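Local coordinates for uroporphyrinogen III Synthase (PDB 1WCX), which probably catalyses the cyclisation of the linear tetrapyrrole hydroxymethylbilane to uroporphyrinogen III, with inversion of ring D, at residues D61-T66 and G87-A92; E177-G182 and T214-L219; Q194-F199 and L229-V234. The protein carries 3 engineered substitutions. One frame throughout, in Å; residues are numbered along the deposited sequence.

Contact 1 of 3, residues D61-T66 and G87-A92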
loop_
_atom_site.group_PDB
_atom_site.type_symbol
_atom_site.label_atom_id
_atom_site.label_comp_id
_atom_site.label_asym_id
_atom_site.label_seq_id
_atom_site.Cartn_x
_atom_site.Cartn_y
_atom_site.Cartn_z
ATOM N N ASP A 61 10.922 -13.288 -18.213
ATOM C CA ASP A 61 11.906 -12.304 -18.655
ATOM C C ASP A 61 12.051 -11.153 -17.681
ATOM O O ASP A 61 13.161 -10.617 -17.489
ATOM C CB ASP A 61 11.443 -11.753 -20.014
ATOM C CG ASP A 61 11.427 -12.858 -21.071
ATOM O OD1 ASP A 61 12.505 -13.201 -21.556
ATOM O OD2 ASP A 61 10.331 -13.364 -21.351
ATOM N N LEU A 62 10.931 -10.816 -17.008
ATOM C CA LEU A 62 10.933 -9.709 -16.076
ATOM C C LEU A 62 10.085 -10.064 -14.846
ATOM O O LEU A 62 9.035 -10.728 -14.966
ATOM C CB LEU A 62 10.365 -8.479 -16.751
ATOM C CG LEU A 62 9.819 -7.310 -15.938
ATOM C CD1 LEU A 62 10.859 -6.779 -14.957
ATOM C CD2 LEU A 62 9.456 -6.162 -16.935
ATOM N N PHE A 63 10.567 -9.606 -13.676
ATOM C CA PHE A 63 9.801 -9.828 -12.456
ATOM C C PHE A 63 9.667 -8.465 -11.784
ATOM O O PHE A 63 10.704 -7.815 -11.476
ATOM C CB PHE A 63 10.510 -10.810 -11.550
ATOM C CG PHE A 63 9.827 -10.944 -10.178
ATOM C CD1 PHE A 63 8.630 -11.584 -10.095
ATOM C CD2 PHE A 63 10.417 -10.414 -9.051
ATOM C CE1 PHE A 63 7.967 -11.718 -8.791
ATOM C CE2 PHE A 63 9.806 -10.546 -7.817
ATOM C CZ PHE A 63 8.581 -11.175 -7.690
ATOM N N LEU A 64 8.416 -8.057 -11.533
ATOM C CA LEU A 64 8.161 -6.775 -10.922
ATOM C C LEU A 64 7.504 -6.984 -9.522
ATOM O O LEU A 64 6.408 -7.537 -9.463
ATOM C CB LEU A 64 7.287 -5.939 -11.807
ATOM C CG LEU A 64 7.338 -4.418 -11.594
ATOM C CD1 LEU A 64 6.745 -3.709 -12.788
ATOM C CD2 LEU A 64 6.619 -4.044 -10.281
ATOM N N ALA A 65 8.230 -6.584 -8.480
ATOM C CA ALA A 65 7.716 -6.691 -7.103
ATOM C C ALA A 65 7.163 -5.356 -6.583
ATOM O O ALA A 65 7.781 -4.279 -6.796
ATOM C CB ALA A 65 8.862 -7.147 -6.171
ATOM N N THR A 66 6.059 -5.407 -5.968
ATOM C CA THR A 66 5.429 -4.155 -5.453
ATOM C C THR A 66 5.547 -4.030 -3.906
ATOM O O THR A 66 5.684 -2.920 -3.415
ATOM C CB THR A 66 3.972 -4.058 -5.856
ATOM O OG1 THR A 66 3.258 -5.226 -5.431
ATOM C CG2 THR A 66 3.887 -3.967 -7.341
ATOM N N GLY A 87 16.085 -19.825 -8.974
ATOM C CA GLY A 87 16.755 -19.983 -10.239
ATOM C C GLY A 87 16.202 -19.055 -11.321
ATOM O O GLY A 87 16.934 -18.223 -11.823
ATOM N N PRO A 88 14.947 -19.153 -11.696
ATOM C CA PRO A 88 14.357 -18.300 -12.693
ATOM C C PRO A 88 14.310 -16.850 -12.318
ATOM O O PRO A 88 14.471 -15.957 -13.171
ATOM C CB PRO A 88 12.945 -18.900 -12.923
ATOM C CG PRO A 88 12.617 -19.499 -11.579
ATOM C CD PRO A 88 13.917 -20.154 -11.159
ATOM N N LEU A 89 14.095 -16.548 -11.040
ATOM C CA LEU A 89 14.066 -15.158 -10.598
ATOM C C LEU A 89 15.493 -14.553 -10.762
ATOM O O LEU A 89 15.661 -13.397 -11.042
ATOM C CB LEU A 89 13.594 -15.024 -9.169
ATOM C CG LEU A 89 12.171 -14.506 -8.903
ATOM C CD1 LEU A 89 11.267 -14.656 -10.062
ATOM C CD2 LEU A 89 11.584 -15.159 -7.662
ATOM N N ALA A 90 16.497 -15.399 -10.560
ATOM C CA ALA A 90 17.878 -14.977 -10.650
ATOM C C ALA A 90 18.222 -14.563 -12.116
ATOM O O ALA A 90 19.028 -13.624 -12.319
ATOM C CB ALA A 90 18.818 -16.103 -10.208
ATOM N N LYS A 91 17.593 -15.210 -13.077
ATOM C CA LYS A 91 17.847 -14.868 -14.469
ATOM C C LYS A 91 16.994 -13.718 -15.036
ATOM O O LYS A 91 17.386 -12.998 -15.952
ATOM C CB LYS A 91 17.627 -16.140 -15.356
ATOM C CG LYS A 91 18.683 -17.204 -15.055
ATOM C CD LYS A 91 18.620 -18.338 -16.058
ATOM C CE LYS A 91 19.741 -19.370 -15.781
ATOM N NZ LYS A 91 19.699 -20.500 -16.790
ATOM N N ALA A 92 15.833 -13.504 -14.414
ATOM C CA ALA A 92 14.963 -12.438 -14.845
ATOM C C ALA A 92 15.551 -11.079 -14.494
ATOM O O ALA A 92 16.376 -10.977 -13.625
ATOM C CB ALA A 92 13.588 -12.582 -14.188
HETATM O O HOH W 1 15.600 -11.844 -18.288
#
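Phe-63 and Leu-89 make the buried, apolar half of this contact. The phenyl group swings out from strand 62-65 with CG anti to the backbone N (chi1 173°), which brings the ring up against helix 86-91. Leu-89 reaches it with one methyl only: CD1 lies over a face of the ring, 4.3 Å from the centroid of Phe-63 and 24° off the normal, a CH-pi contact set toward the CG and CD1 rim. The backbone N of Ala-65 lies off the opposite face. Leu-74 and Leu-105, from helices 68-80 and 99-107, also touch the Phe-63 side chain, while the engineered Met-75 touches Leu-89. Ala-92, just past the helix, turns its methyl toward the strand; its CB is 3.9 Å from Asp-61 O and 4.4 Å from Phe-63 CB. Toward Asp-61, which is exposed, the contact opens to solvent. No direct hydrogen bond joins the segments; instead one water donates to Asp-61 O at 2.8 Å and to Lys-91 O at 3.2 Å. Asp-61 OD2 accepts from Val-133 N. Helix 86-91 runs straight into strand 93-96, which pairs in parallel with 62-65 through Phe-93, so the contact closes a right-handed beta-alpha-beta crossover, with two helices in its connection, of a parallel alpha/beta sheet.

Contact 2 of 3, residues E177-G182 and T214-L219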
loop_
_atom_site.group_PDB
_atom_site.type_symbol
_atom_site.label_atom_id
_atom_site.label_comp_id
_atom_site.label_asym_id
_atom_site.label_seq_id
_atom_site.Cartn_x
_atom_site.Cartn_y
_atom_site.Cartn_z
ATOM N N GLU A 177 -19.270 8.316 8.077
ATOM C CA GLU A 177 -20.309 8.851 8.990
ATOM C C GLU A 177 -19.637 9.621 10.137
ATOM O O GLU A 177 -20.006 10.746 10.416
ATOM C CB GLU A 177 -21.138 7.711 9.565
ATOM C CG GLU A 177 -22.129 7.137 8.523
ATOM C CD GLU A 177 -22.843 5.870 9.034
ATOM O OE1 GLU A 177 -23.811 5.476 8.364
ATOM O OE2 GLU A 177 -22.433 5.315 10.074
ATOM N N ALA A 178 -18.660 8.984 10.784
ATOM C CA ALA A 178 -17.948 9.613 11.879
ATOM C C ALA A 178 -17.399 10.970 11.482
ATOM O O ALA A 178 -17.644 11.973 12.164
ATOM C CB ALA A 178 -16.809 8.705 12.338
ATOM N N LEU A 179 -16.687 11.024 10.369
ATOM C CA LEU A 179 -16.083 12.280 9.893
ATOM C C LEU A 179 -17.119 13.406 9.699
ATOM O O LEU A 179 -16.913 14.519 10.106
ATOM C CB LEU A 179 -15.367 12.058 8.541
ATOM C CG LEU A 179 -14.170 11.058 8.609
ATOM C CD1 LEU A 179 -13.612 10.872 7.179
ATOM C CD2 LEU A 179 -13.101 11.665 9.482
ATOM N N LEU A 180 -18.222 13.075 9.045
ATOM C CA LEU A 180 -19.291 14.051 8.791
ATOM C C LEU A 180 -20.087 14.397 10.043
ATOM O O LEU A 180 -20.843 15.376 10.070
ATOM C CB LEU A 180 -20.215 13.527 7.694
ATOM C CG LEU A 180 -19.716 13.519 6.239
ATOM C CD1 LEU A 180 -19.277 14.937 5.847
ATOM C CD2 LEU A 180 -18.553 12.590 6.063
ATOM N N ARG A 181 -19.940 13.619 11.096
ATOM C CA ARG A 181 -20.671 13.829 12.329
ATOM C C ARG A 181 -19.960 14.871 13.194
ATOM O O ARG A 181 -20.515 15.413 14.147
ATOM C CB ARG A 181 -20.774 12.498 13.089
ATOM C CG ARG A 181 -21.707 12.484 14.253
ATOM C CD ARG A 181 -21.795 11.045 14.811
ATOM N NE ARG A 181 -22.268 10.130 13.766
ATOM C CZ ARG A 181 -21.832 8.865 13.628
ATOM N NH1 ARG A 181 -22.321 8.110 12.683
ATOM N NH2 ARG A 181 -20.895 8.397 14.430
ATOM N N GLY A 182 -18.687 15.167 12.849
ATOM C CA GLY A 182 -17.919 16.136 13.586
ATOM C C GLY A 182 -17.328 15.637 14.893
ATOM O O GLY A 182 -16.977 16.294 15.764
ATOM N N THR A 214 -11.596 21.146 5.470
ATOM C CA THR A 214 -12.077 22.237 6.359
ATOM C C THR A 214 -12.248 21.967 7.853
ATOM O O THR A 214 -12.234 22.894 8.615
ATOM C CB THR A 214 -13.444 22.803 5.840
ATOM O OG1 THR A 214 -14.468 21.883 6.074
ATOM C CG2 THR A 214 -13.350 23.051 4.356
ATOM N N ARG A 215 -12.430 20.708 8.280
ATOM C CA ARG A 215 -12.620 20.459 9.726
ATOM C C ARG A 215 -11.891 19.269 10.348
ATOM O O ARG A 215 -11.653 19.268 11.505
ATOM C CB ARG A 215 -14.085 20.336 10.054
ATOM C CG ARG A 215 -14.827 19.226 9.382
ATOM C CD ARG A 215 -16.233 19.091 10.010
ATOM N NE ARG A 215 -17.101 18.193 9.231
ATOM C CZ ARG A 215 -18.342 17.901 9.604
ATOM N NH1 ARG A 215 -19.090 17.093 8.854
ATOM N NH2 ARG A 215 -18.862 18.421 10.738
ATOM N N VAL A 216 -11.569 18.264 9.526
ATOM C CA VAL A 216 -10.829 17.102 10.025
ATOM C C VAL A 216 -9.446 17.118 9.395
ATOM O O VAL A 216 -9.317 17.100 8.157
ATOM C CB VAL A 216 -11.523 15.792 9.606
ATOM C CG1 VAL A 216 -10.792 14.591 10.168
ATOM C CG2 VAL A 216 -12.963 15.790 10.126
ATOM N N LYS A 217 -8.377 17.184 10.223
ATOM C CA LYS A 217 -7.056 17.205 9.691
ATOM C C LYS A 217 -6.565 15.848 9.240
ATOM O O LYS A 217 -6.548 14.901 10.041
ATOM C CB LYS A 217 -6.106 17.746 10.724
ATOM C CG LYS A 217 -6.602 19.155 11.051
ATOM C CD LYS A 217 -5.617 19.947 11.810
ATOM C CE LYS A 217 -6.313 21.238 12.235
ATOM N NZ LYS A 217 -7.741 20.954 12.595
ATOM N N ALA A 218 -6.168 15.794 7.961
ATOM C CA ALA A 218 -5.683 14.508 7.407
ATOM C C ALA A 218 -4.234 14.386 7.624
ATOM O O ALA A 218 -3.484 15.250 7.295
ATOM C CB ALA A 218 -5.955 14.472 5.852
ATOM N N LEU A 219 -3.825 13.236 8.251
ATOM C CA LEU A 219 -2.443 12.997 8.515
ATOM C C LEU A 219 -1.934 11.812 7.652
ATOM O O LEU A 219 -2.590 10.786 7.541
ATOM C CB LEU A 219 -2.232 12.607 10.002
ATOM C CG LEU A 219 -3.032 13.584 10.962
ATOM C CD1 LEU A 219 -2.728 13.107 12.424
ATOM C CD2 LEU A 219 -2.667 14.979 10.779
#
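Leu-179, in the last turn of helix 169-181, meets Val-216 at about a right angle, its CD2 methyl 3.8 Å from Val-216 CG1. This is the buried side of the contact, and Leu-187 and Leu-208 also touch the Leu-179 side chain. The Leu-179 carbonyl O hangs over one face of the Arg-215 guanidinium. Leu-180 offers its carbonyl to the one hydrogen bond across the contact, from Arg-215 NH1 to Leu-180 O at 2.7 Å. The bond is bent, 134° at the hydrogen, and the donor stands above the carbonyl plane. Leu-180 CD1 lies 3.7 Å from the same NH1, at the guanidinium edge. The helix leads on to strand 186-189, which pairs in parallel with 217-221, so the contact ties the helix end to the residues leading into strand 217-221 of an alpha/beta domain. At Arg-181 the side chain turns outward to a salt bridge with Glu-183. Gly-182, with positive phi, ends the helix in a Schellman motif, and its CA is 3.8 Å from Arg-215 NH2. Arg-215 gets there with an extended chain from CG to NE, its positive group probably attracted by the partial negative charge of the helix end.

Contact 3 of 3, residues Q194-F199 and L229-V234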
loop_
_atom_site.group_PDB
_atom_site.type_symbol
_atom_site.label_atom_id
_atom_site.label_comp_id
_atom_site.label_asym_id
_atom_site.label_seq_id
_atom_site.Cartn_x
_atom_site.Cartn_y
_atom_site.Cartn_z
ATOM N N GLN A 194 -5.344 3.093 1.521
ATOM C CA GLN A 194 -6.385 3.395 2.526
ATOM C C GLN A 194 -7.097 4.723 2.087
ATOM O O GLN A 194 -8.324 4.854 2.299
ATOM C CB GLN A 194 -5.757 3.560 3.939
ATOM C CG GLN A 194 -5.200 2.231 4.406
ATOM C CD GLN A 194 -4.243 2.374 5.586
ATOM O OE1 GLN A 194 -3.903 3.481 5.986
ATOM N NE2 GLN A 194 -3.775 1.237 6.096
ATOM N N VAL A 195 -6.335 5.651 1.497
ATOM C CA VAL A 195 -6.939 6.878 1.043
ATOM C C VAL A 195 -7.895 6.515 -0.137
ATOM O O VAL A 195 -8.993 6.988 -0.206
ATOM C CB VAL A 195 -5.842 7.859 0.455
ATOM C CG1 VAL A 195 -6.523 9.148 -0.095
ATOM C CG2 VAL A 195 -4.885 8.225 1.553
ATOM N N GLU A 196 -7.391 5.666 -1.067
ATOM C CA GLU A 196 -8.191 5.300 -2.210
ATOM C C GLU A 196 -9.460 4.519 -1.732
ATOM O O GLU A 196 -10.573 4.781 -2.260
ATOM C CB GLU A 196 -7.362 4.342 -3.114
ATOM C CG GLU A 196 -5.992 4.887 -3.484
ATOM C CD GLU A 196 -6.070 6.066 -4.445
ATOM O OE1 GLU A 196 -5.042 6.728 -4.644
ATOM O OE2 GLU A 196 -7.153 6.354 -4.980
ATOM N N PHE A 197 -9.302 3.622 -0.822
ATOM C CA PHE A 197 -10.394 2.814 -0.335
ATOM C C PHE A 197 -11.498 3.741 0.247
ATOM O O PHE A 197 -12.647 3.568 -0.076
ATOM C CB PHE A 197 -9.925 1.845 0.779
ATOM C CG PHE A 197 -9.195 0.634 0.246
ATOM C CD1 PHE A 197 -8.325 -0.074 1.121
ATOM C CD2 PHE A 197 -9.333 0.205 -1.025
ATOM C CE1 PHE A 197 -7.633 -1.189 0.630
ATOM C CE2 PHE A 197 -8.672 -0.894 -1.545
ATOM C CZ PHE A 197 -7.816 -1.605 -0.662
ATOM N N LEU A 198 -11.083 4.694 1.047
ATOM C CA LEU A 198 -12.071 5.621 1.641
ATOM C C LEU A 198 -12.771 6.432 0.608
ATOM O O LEU A 198 -14.013 6.521 0.565
ATOM C CB LEU A 198 -11.357 6.553 2.664
ATOM C CG LEU A 198 -12.218 7.658 3.278
ATOM C CD1 LEU A 198 -13.420 7.062 4.020
ATOM C CD2 LEU A 198 -11.383 8.495 4.222
ATOM N N PHE A 199 -12.000 7.088 -0.315
ATOM C CA PHE A 199 -12.648 7.927 -1.299
ATOM C C PHE A 199 -13.451 7.148 -2.308
ATOM O O PHE A 199 -14.507 7.620 -2.775
ATOM C CB PHE A 199 -11.642 8.837 -1.985
ATOM C CG PHE A 199 -11.432 10.153 -1.195
ATOM C CD1 PHE A 199 -10.483 10.248 -0.256
ATOM C CD2 PHE A 199 -12.330 11.233 -1.402
ATOM C CE1 PHE A 199 -10.349 11.413 0.546
ATOM C CE2 PHE A 199 -12.197 12.388 -0.647
ATOM C CZ PHE A 199 -11.253 12.497 0.301
ATOM N N LEU A 229 -3.671 11.555 -1.081
ATOM C CA LEU A 229 -4.657 12.493 -0.613
ATOM C C LEU A 229 -4.723 13.694 -1.567
ATOM O O LEU A 229 -5.808 14.150 -1.923
ATOM C CB LEU A 229 -4.228 12.995 0.814
ATOM C CG LEU A 229 -4.526 11.998 1.935
ATOM C CD1 LEU A 229 -3.779 12.393 3.237
ATOM C CD2 LEU A 229 -5.992 11.930 2.132
ATOM N N ARG A 230 -3.580 14.180 -2.024
ATOM C CA ARG A 230 -3.588 15.266 -2.937
ATOM C C ARG A 230 -4.311 14.940 -4.241
ATOM O O ARG A 230 -4.999 15.796 -4.785
ATOM C CB ARG A 230 -2.133 15.753 -3.251
ATOM C CG ARG A 230 -1.287 15.875 -1.998
ATOM C CD ARG A 230 -0.399 17.046 -1.969
ATOM N NE ARG A 230 0.311 17.237 -3.183
ATOM C CZ ARG A 230 1.153 18.328 -3.408
ATOM N NH1 ARG A 230 1.794 18.447 -4.603
ATOM N NH2 ARG A 230 1.324 19.221 -2.458
ATOM N N GLU A 231 -4.174 13.713 -4.730
ATOM C CA GLU A 231 -4.862 13.290 -5.930
ATOM C C GLU A 231 -6.363 13.364 -5.786
ATOM O O GLU A 231 -7.085 13.512 -6.752
ATOM C CB GLU A 231 -4.558 11.824 -6.287
ATOM C CG GLU A 231 -3.134 11.568 -6.800
ATOM C CD GLU A 231 -3.047 10.159 -7.426
ATOM O OE1 GLU A 231 -3.676 9.941 -8.503
ATOM O OE2 GLU A 231 -2.390 9.263 -6.831
ATOM N N TRP A 232 -6.845 13.254 -4.533
ATOM C CA TRP A 232 -8.322 13.342 -4.322
ATOM C C TRP A 232 -8.752 14.735 -3.895
ATOM O O TRP A 232 -9.885 14.892 -3.406
ATOM C CB TRP A 232 -8.770 12.333 -3.298
ATOM C CG TRP A 232 -8.817 10.940 -3.842
ATOM C CD1 TRP A 232 -7.782 9.981 -3.841
ATOM C CD2 TRP A 232 -9.915 10.322 -4.532
ATOM N NE1 TRP A 232 -8.211 8.852 -4.451
ATOM C CE2 TRP A 232 -9.535 9.028 -4.865
ATOM C CE3 TRP A 232 -11.207 10.779 -4.845
ATOM C CZ2 TRP A 232 -10.381 8.140 -5.531
ATOM C CZ3 TRP A 232 -12.090 9.898 -5.501
ATOM C CH2 TRP A 232 -11.648 8.568 -5.819
ATOM N N GLY A 233 -7.859 15.746 -4.027
ATOM C CA GLY A 233 -8.233 17.100 -3.698
ATOM C C GLY A 233 -8.134 17.450 -2.198
ATOM O O GLY A 233 -8.761 18.379 -1.742
ATOM N N VAL A 234 -7.342 16.656 -1.438
ATOM C CA VAL A 234 -7.130 16.947 -0.037
ATOM C C VAL A 234 -5.672 17.170 0.258
ATOM O O VAL A 234 -4.806 16.340 -0.111
ATOM C CB VAL A 234 -7.599 15.741 0.848
ATOM C CG1 VAL A 234 -7.273 15.960 2.291
ATOM C CG2 VAL A 234 -9.111 15.509 0.671
#
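Val-195 and Leu-229 bring helices 192-201 and 223-231 closest, 6.3 Å between their CA atoms, and one turn on Phe-199 faces Trp-232 at 7.6 Å between CA atoms. Val-195 crosses Leu-229 at about a right angle, CG1 lying 3.6 Å from Leu-229 CD2. Beyond it the Trp-232 indole is held at one face and one edge. Phe-199 CB sits over the face, 3.4 Å from the centroid of the six-membered ring of Trp-232, and Trp-232 CB in turn lies over the centre of one face of the Phe-199 ring. The Phe-199 ring and the five-membered ring of Trp-232 are near parallel, 21° apart, but slid past each other with little overlap. At the indole edge Trp-232 NE1 donates to Glu-196 OE2, 2.8 Å away and nearly straight at 163°; the carboxylate oxygen lies in the indole plane but is met from above its own. A bend at chi2 (-70°) folds the Glu-196 chain to this position. A leucine in place of Trp-232 would probably leave Glu-196 OE2 without its N-H donor and uncover Phe-199 CB. Gly-233, at positive phi, closes helix 223-231 in a Schellman motif. Val-195 and Leu-229 both rest on Phe-189 of strand 186-189, as neighbouring helices do on one face of a parallel alpha/beta sheet.

Overall arrangement
Contact 1 stands apart in its own parallel sheet, its centre 43 Å from that of contact 2 and 32 Å from that of contact 3, on the opposite side of the chain's centre. Contacts 2 and 3 belong to the other alpha/beta unit, contact 2 at strand 217-221 and contact 3 between helices packed on that sheet. Their centres are 13 Å apart, and they meet where Ala-218 CB packs 4.0 Å from Leu-229 CD1. Contact 1 is mostly buried and apolar, its only polar link passing through water. Both partly buried contacts add a direct hydrogen bond to their apolar part: an arginine meets a helix-end carbonyl in contact 2, an indole meets a carboxylate in contact 3.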